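PDB 4MK3: glutathione S-transferase from Cupriavidus metallidurans, which binds the sulfinic acid form of glutathione and probably acts as a glutathione transferase, conjugating glutathione to electrophilic substrates. Local coordinates for residues 113-118 against 168-173; 173-178 against 213-218. All blocks are in the same frame, centred on the assembly; numbering follows the deposited sequence.

Contact 1 (113-118 against 168-173)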
loop_
_atom_site.group_PDB
_atom_site.type_symbol
_atom_site.label_atom_id
_atom_site.label_comp_id
_atom_site.label_asym_id
_atom_site.label_seq_id
_atom_site.Cartn_x
_atom_site.Cartn_y
_atom_site.Cartn_z
ATOM N N ARG A 113 4.138 10.607 -4.502
ATOM C CA ARG A 113 3.453 9.463 -3.932
ATOM C C ARG A 113 3.217 8.355 -4.966
ATOM O O ARG A 113 3.213 7.173 -4.608
ATOM C CB ARG A 113 2.133 9.895 -3.298
ATOM C CG ARG A 113 2.219 10.873 -2.125
ATOM C CD ARG A 113 3.430 10.753 -1.229
ATOM N NE ARG A 113 3.489 9.574 -0.366
ATOM C CZ ARG A 113 2.914 9.460 0.828
ATOM N NH1 ARG A 113 2.143 10.426 1.299
ATOM N NH2 ARG A 113 3.109 8.356 1.542
ATOM N N CYS A 114 3.054 8.708 -6.230
ATOM C CA CYS A 114 2.924 7.685 -7.252
ATOM C C CYS A 114 4.257 6.954 -7.467
ATOM O O CYS A 114 4.288 5.731 -7.591
ATOM C CB CYS A 114 2.378 8.298 -8.532
ATOM S SG CYS A 114 2.112 7.084 -9.830
ATOM N N TRP A 115 5.366 7.682 -7.456
ATOM C CA TRP A 115 6.672 7.054 -7.464
ATOM C C TRP A 115 6.816 6.082 -6.306
ATOM O O TRP A 115 7.337 4.975 -6.468
ATOM C CB TRP A 115 7.785 8.093 -7.376
ATOM C CG TRP A 115 8.246 8.656 -8.682
ATOM C CD1 TRP A 115 7.990 9.901 -9.195
ATOM C CD2 TRP A 115 9.081 7.991 -9.622
ATOM N NE1 TRP A 115 8.607 10.035 -10.426
ATOM C CE2 TRP A 115 9.295 8.879 -10.693
ATOM C CE3 TRP A 115 9.681 6.727 -9.664
ATOM C CZ2 TRP A 115 10.079 8.547 -11.799
ATOM C CZ3 TRP A 115 10.483 6.409 -10.763
ATOM C CH2 TRP A 115 10.662 7.310 -11.814
ATOM N N GLU A 116 6.395 6.483 -5.113
ATOM C CA GLU A 116 6.487 5.603 -3.954
ATOM C C GLU A 116 5.638 4.350 -4.159
ATOM O O GLU A 116 6.062 3.246 -3.843
ATOM C CB GLU A 116 6.074 6.330 -2.684
ATOM C CG GLU A 116 6.124 5.428 -1.438
ATOM C CD GLU A 116 5.564 6.082 -0.182
ATOM O OE1 GLU A 116 4.670 6.952 -0.283
ATOM O OE2 GLU A 116 6.033 5.754 0.932
ATOM N N ALA A 117 4.447 4.518 -4.707
ATOM C CA ALA A 117 3.577 3.367 -4.985
ATOM C C ALA A 117 4.204 2.429 -6.011
ATOM O O ALA A 117 4.049 1.199 -5.920
ATOM C CB ALA A 117 2.220 3.833 -5.427
ATOM N N LEU A 118 4.876 2.982 -7.004
ATOM C CA LEU A 118 5.550 2.170 -8.005
ATOM C C LEU A 118 6.653 1.342 -7.362
ATOM O O LEU A 118 6.770 0.138 -7.606
ATOM C CB LEU A 118 6.120 3.063 -9.107
ATOM C CG LEU A 118 6.923 2.401 -10.219
ATOM C CD1 LEU A 118 6.130 1.296 -10.905
ATOM C CD2 LEU A 118 7.383 3.459 -11.204
ATOM N N THR A 168 17.974 14.451 -12.872
ATOM C CA THR A 168 18.874 14.239 -11.734
ATOM C C THR A 168 18.277 13.346 -10.679
ATOM O O THR A 168 18.915 12.379 -10.229
ATOM C CB THR A 168 19.289 15.620 -11.153
ATOM O OG1 THR A 168 20.019 16.347 -12.146
ATOM C CG2 THR A 168 20.137 15.470 -9.889
ATOM N N TRP A 169 17.046 13.660 -10.292
ATOM C CA TRP A 169 16.272 12.865 -9.360
ATOM C C TRP A 169 14.915 12.556 -9.983
ATOM O O TRP A 169 14.551 13.086 -11.021
ATOM C CB TRP A 169 16.082 13.612 -8.032
ATOM C CG TRP A 169 17.337 13.866 -7.237
ATOM C CD1 TRP A 169 17.909 15.076 -6.991
ATOM C CD2 TRP A 169 18.139 12.897 -6.553
ATOM N NE1 TRP A 169 19.013 14.926 -6.197
ATOM C CE2 TRP A 169 19.171 13.599 -5.907
ATOM C CE3 TRP A 169 18.080 11.506 -6.421
ATOM C CZ2 TRP A 169 20.139 12.955 -5.119
ATOM C CZ3 TRP A 169 19.040 10.863 -5.636
ATOM C CH2 TRP A 169 20.058 11.595 -5.006
ATOM N N CYS A 170 14.161 11.680 -9.343
ATOM C CA CYS A 170 12.908 11.207 -9.924
ATOM C C CYS A 170 11.976 12.316 -10.368
ATOM O O CYS A 170 11.342 12.190 -11.426
ATOM C CB CYS A 170 12.169 10.297 -8.953
ATOM S SG CYS A 170 12.888 8.649 -8.784
ATOM N N THR A 171 11.867 13.379 -9.578
ATOM C CA THR A 171 10.994 14.497 -9.907
ATOM C C THR A 171 11.731 15.730 -10.407
ATOM O O THR A 171 11.129 16.786 -10.530
ATOM C CB THR A 171 10.079 14.898 -8.745
ATOM O OG1 THR A 171 10.861 15.436 -7.664
ATOM C CG2 THR A 171 9.290 13.680 -8.275
ATOM N N GLY A 172 13.015 15.602 -10.719
ATOM C CA GLY A 172 13.772 16.702 -11.301
ATOM C C GLY A 172 14.953 17.155 -10.445
ATOM O O GLY A 172 15.902 16.416 -10.243
ATOM N N THR A 173 14.872 18.370 -9.910
ATOM C CA THR A 173 15.998 18.991 -9.220
ATOM C C THR A 173 16.237 18.461 -7.812
ATOM O O THR A 173 17.361 18.539 -7.330
ATOM C CB THR A 173 15.811 20.522 -9.085
ATOM O OG1 THR A 173 14.547 20.791 -8.472
ATOM C CG2 THR A 173 15.829 21.208 -10.445
HETATM O O HOH W 1 8.245 12.162 -12.269
#
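Cys-170 lays its side chain over one face of the Trp-115 indole, the sulfur over the six-membered ring and the methylene over the five-membered one. Cys-170 SG stands 3.7 Å from the centroid of the six-membered ring of Trp-115 and only 7° off its normal, a sulfur-aromatic contact. Cys-170 CB lies 3.8 Å from the centroid of the five-membered ring of Trp-115 at 16° off the normal, which meets the criteria for a CH-pi contact. The Cys-170 torsion accounts for this spread: with SG anti to the carbonyl carbon (chi1 -74°), the CB-SG bond runs along the indole instead of pointing away from it. Thr-171 adds its methyl, CG2 coming obliquely to within 4.1 Å of CD1 of Trp-115.

The polar link is indirect. Trp-115 NE1 is 3.6 Å from the carbonyl O of Cys-170, and a water in the ring plane bridges them, accepting from NE1 at 2.8 Å and donating to that O at 3.2 Å. A leucine in place of Trp-115 would probably leave the Cys-170 sulfur without its aromatic face and the bridging water without its N-H donor.

Cys-170 is presented by a type I beta turn from Trp-169 to Gly-172, closed by Gly-172 N to Trp-169 O at 3.0 Å, and its own N is bonded to Asp-179 of helix 177-192. The contact thus joins helix 106-134 to the loop between helices 143-164 and 177-192 in the all-helical C-terminal domain, where Trp-115 also packs on Met-160 of the first of these two helices and on Val-182 of the second.

Contact 2 (173-178 against 213-218)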
loop_
_atom_site.group_PDB
_atom_site.type_symbol
_atom_site.label_atom_id
_atom_site.label_comp_id
_atom_site.label_asym_id
_atom_site.label_seq_id
_atom_site.Cartn_x
_atom_site.Cartn_y
_atom_site.Cartn_z
ATOM N N THR A 173 14.872 18.370 -9.910
ATOM C CA THR A 173 15.998 18.991 -9.220
ATOM C C THR A 173 16.237 18.461 -7.812
ATOM O O THR A 173 17.361 18.539 -7.330
ATOM C CB THR A 173 15.811 20.522 -9.085
ATOM O OG1 THR A 173 14.547 20.791 -8.472
ATOM C CG2 THR A 173 15.829 21.208 -10.445
ATOM N N HIS A 174 15.198 17.991 -7.122
ATOM C CA HIS A 174 15.329 17.700 -5.697
ATOM C C HIS A 174 15.087 16.275 -5.340
ATOM O O HIS A 174 14.228 15.615 -5.892
ATOM C CB HIS A 174 14.352 18.545 -4.892
ATOM C CG HIS A 174 14.799 19.956 -4.732
ATOM N ND1 HIS A 174 14.743 20.874 -5.761
ATOM C CD2 HIS A 174 15.360 20.604 -3.686
ATOM C CE1 HIS A 174 15.226 22.027 -5.346
ATOM N NE2 HIS A 174 15.601 21.893 -4.087
ATOM N N TYR A 175 15.860 15.833 -4.351
ATOM C CA TYR A 175 15.689 14.539 -3.692
ATOM C C TYR A 175 14.412 14.543 -2.859
ATOM O O TYR A 175 14.174 15.471 -2.082
ATOM C CB TYR A 175 16.888 14.345 -2.788
ATOM C CG TYR A 175 16.999 13.076 -1.957
ATOM C CD1 TYR A 175 17.401 11.877 -2.511
ATOM C CD2 TYR A 175 16.785 13.122 -0.599
ATOM C CE1 TYR A 175 17.557 10.756 -1.734
ATOM C CE2 TYR A 175 16.941 11.999 0.187
ATOM C CZ TYR A 175 17.341 10.828 -0.393
ATOM O OH TYR A 175 17.548 9.716 0.381
ATOM N N THR A 176 13.607 13.509 -3.060
ATOM C CA THR A 176 12.331 13.354 -2.367
ATOM C C THR A 176 12.137 11.905 -1.944
ATOM O O THR A 176 12.953 11.021 -2.204
ATOM C CB THR A 176 11.136 13.719 -3.288
ATOM O OG1 THR A 176 11.031 12.750 -4.340
ATOM C CG2 THR A 176 11.258 15.129 -3.868
ATOM N N LEU A 177 11.005 11.673 -1.290
ATOM C CA LEU A 177 10.620 10.317 -0.935
ATOM C C LEU A 177 10.560 9.394 -2.148
ATOM O O LEU A 177 10.741 8.184 -2.012
ATOM C CB LEU A 177 9.266 10.364 -0.219
ATOM C CG LEU A 177 8.654 9.029 0.225
ATOM C CD1 LEU A 177 9.552 8.302 1.212
ATOM C CD2 LEU A 177 7.280 9.273 0.848
ATOM N N ALA A 178 10.300 9.937 -3.345
ATOM C CA ALA A 178 10.339 9.113 -4.535
ATOM C C ALA A 178 11.685 8.417 -4.695
ATOM O O ALA A 178 11.760 7.203 -4.962
ATOM C CB ALA A 178 10.029 9.962 -5.773
ATOM N N GLU A 213 23.371 5.671 -3.154
ATOM C CA GLU A 213 23.979 4.785 -2.169
ATOM C C GLU A 213 25.164 5.452 -1.463
ATOM O O GLU A 213 25.692 4.910 -0.493
ATOM C CB GLU A 213 24.393 3.463 -2.801
ATOM C CG GLU A 213 25.599 3.576 -3.695
ATOM C CD GLU A 213 25.846 2.333 -4.517
ATOM O OE1 GLU A 213 25.020 1.392 -4.474
ATOM O OE2 GLU A 213 26.873 2.306 -5.214
ATOM N N LYS A 214 25.575 6.621 -1.938
ATOM C CA LYS A 214 26.584 7.417 -1.258
ATOM C C LYS A 214 26.009 8.310 -0.165
ATOM O O LYS A 214 26.767 8.918 0.600
ATOM C CB LYS A 214 27.332 8.272 -2.268
ATOM C CG LYS A 214 28.234 7.485 -3.167
ATOM C CD LYS A 214 28.818 8.395 -4.240
ATOM C CE LYS A 214 29.715 7.641 -5.192
ATOM N NZ LYS A 214 30.275 8.569 -6.208
ATOM N N ARG A 215 24.681 8.401 -0.079
ATOM C CA ARG A 215 24.068 9.189 0.984
ATOM C C ARG A 215 24.239 8.461 2.308
ATOM O O ARG A 215 24.141 7.242 2.373
ATOM C CB ARG A 215 22.584 9.426 0.710
ATOM C CG ARG A 215 22.337 10.311 -0.528
ATOM C CD ARG A 215 20.877 10.643 -0.678
ATOM N NE ARG A 215 20.414 11.610 0.304
ATOM C CZ ARG A 215 20.412 12.928 0.137
ATOM N NH1 ARG A 215 20.876 13.463 -1.003
ATOM N NH2 ARG A 215 19.945 13.720 1.093
ATOM N N GLN A 216 24.482 9.237 3.352
ATOM C CA GLN A 216 24.710 8.684 4.686
ATOM C C GLN A 216 23.552 7.766 5.115
ATOM O O GLN A 216 23.772 6.710 5.731
ATOM C CB GLN A 216 24.879 9.805 5.705
ATOM C CG GLN A 216 25.447 9.289 7.023
ATOM C CD GLN A 216 26.849 8.770 6.851
ATOM O OE1 GLN A 216 27.725 9.477 6.335
ATOM N NE2 GLN A 216 27.083 7.527 7.251
ATOM N N SER A 217 22.330 8.169 4.821
ATOM C CA SER A 217 21.165 7.395 5.209
ATOM C C SER A 217 21.153 5.995 4.596
ATOM O O SER A 217 20.694 5.040 5.219
ATOM C CB SER A 217 19.913 8.159 4.815
ATOM O OG SER A 217 19.923 8.351 3.401
ATOM N N PHE A 218 21.612 5.873 3.358
ATOM C CA PHE A 218 21.745 4.571 2.725
ATOM C C PHE A 218 22.930 3.786 3.279
ATOM O O PHE A 218 22.811 2.593 3.583
ATOM C CB PHE A 218 21.810 4.715 1.192
ATOM C CG PHE A 218 20.439 4.814 0.554
ATOM C CD1 PHE A 218 19.727 5.987 0.601
ATOM C CD2 PHE A 218 19.861 3.705 -0.026
ATOM C CE1 PHE A 218 18.453 6.066 0.041
ATOM C CE2 PHE A 218 18.584 3.768 -0.579
ATOM C CZ PHE A 218 17.885 4.956 -0.528
#
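The backbones of 173-178 and 213-218 stay well apart, the nearest CA atoms, those of Tyr-175 and Arg-215, being 11.0 Å from each other, and both segments are loops running into helix starts. Thr-176 is the N-cap of one helix, its OG1 accepting from Ala-178 N at 3.1 Å; Arg-215 holds the N-cap position of the other.

Long side chains therefore bridge the gap. The Arg-215 guanidinium lies flat over one face of the Tyr-175 ring, planes 18° apart, with CZ of Arg-215 3.6 Å from the ring centroid and 13° off the normal, which defines a stacked cation-pi pair. NE of Arg-215 sits toward the hydroxyl end, 3.2 Å from CZ of Tyr-175. A bend at chi3 (73°) of Arg-215 turns the guanidinium onto the ring. The phenol oxygen of Tyr-175 also meets the Phe-218 ring at its edge, 3.8 Å from CE1 of Phe-218.

Stacking occupies a face of the guanidinium, and its NE also forms a salt bridge with Glu-43 OE2, on helix 32-44; the same oxygen takes a hydrogen bond from Ser-217 OG and a weak one from Tyr-175 OH. The cation therefore faces both an aromatic ring and a carboxylate, which would probably stabilise its charge and limit its rotation.

Along the chain the segments come in the order 113-118, 168-173, 173-178, 213-218, with Thr-173 common to both contacts. Their centres are 11 Å apart, and they touch directly: Trp-115 CB meets Ala-178 CB at 3.3 Å, and Trp-169 packs edge-to-face with Tyr-175. The connection into helix 177-192 is therefore held at two successive points, first against helix 106-134 and then against the segment leading into helix 216-219. All four segments belong to the helical C-terminal domain. Both contacts also reach helix 32-44 of the thioredoxin-like N-terminal domain, 113-118 through a salt bridge from Glu-116 to Lys-36 and contact 2 through packing on Val-39, so the pair connects the helical core to the interface between the two domains.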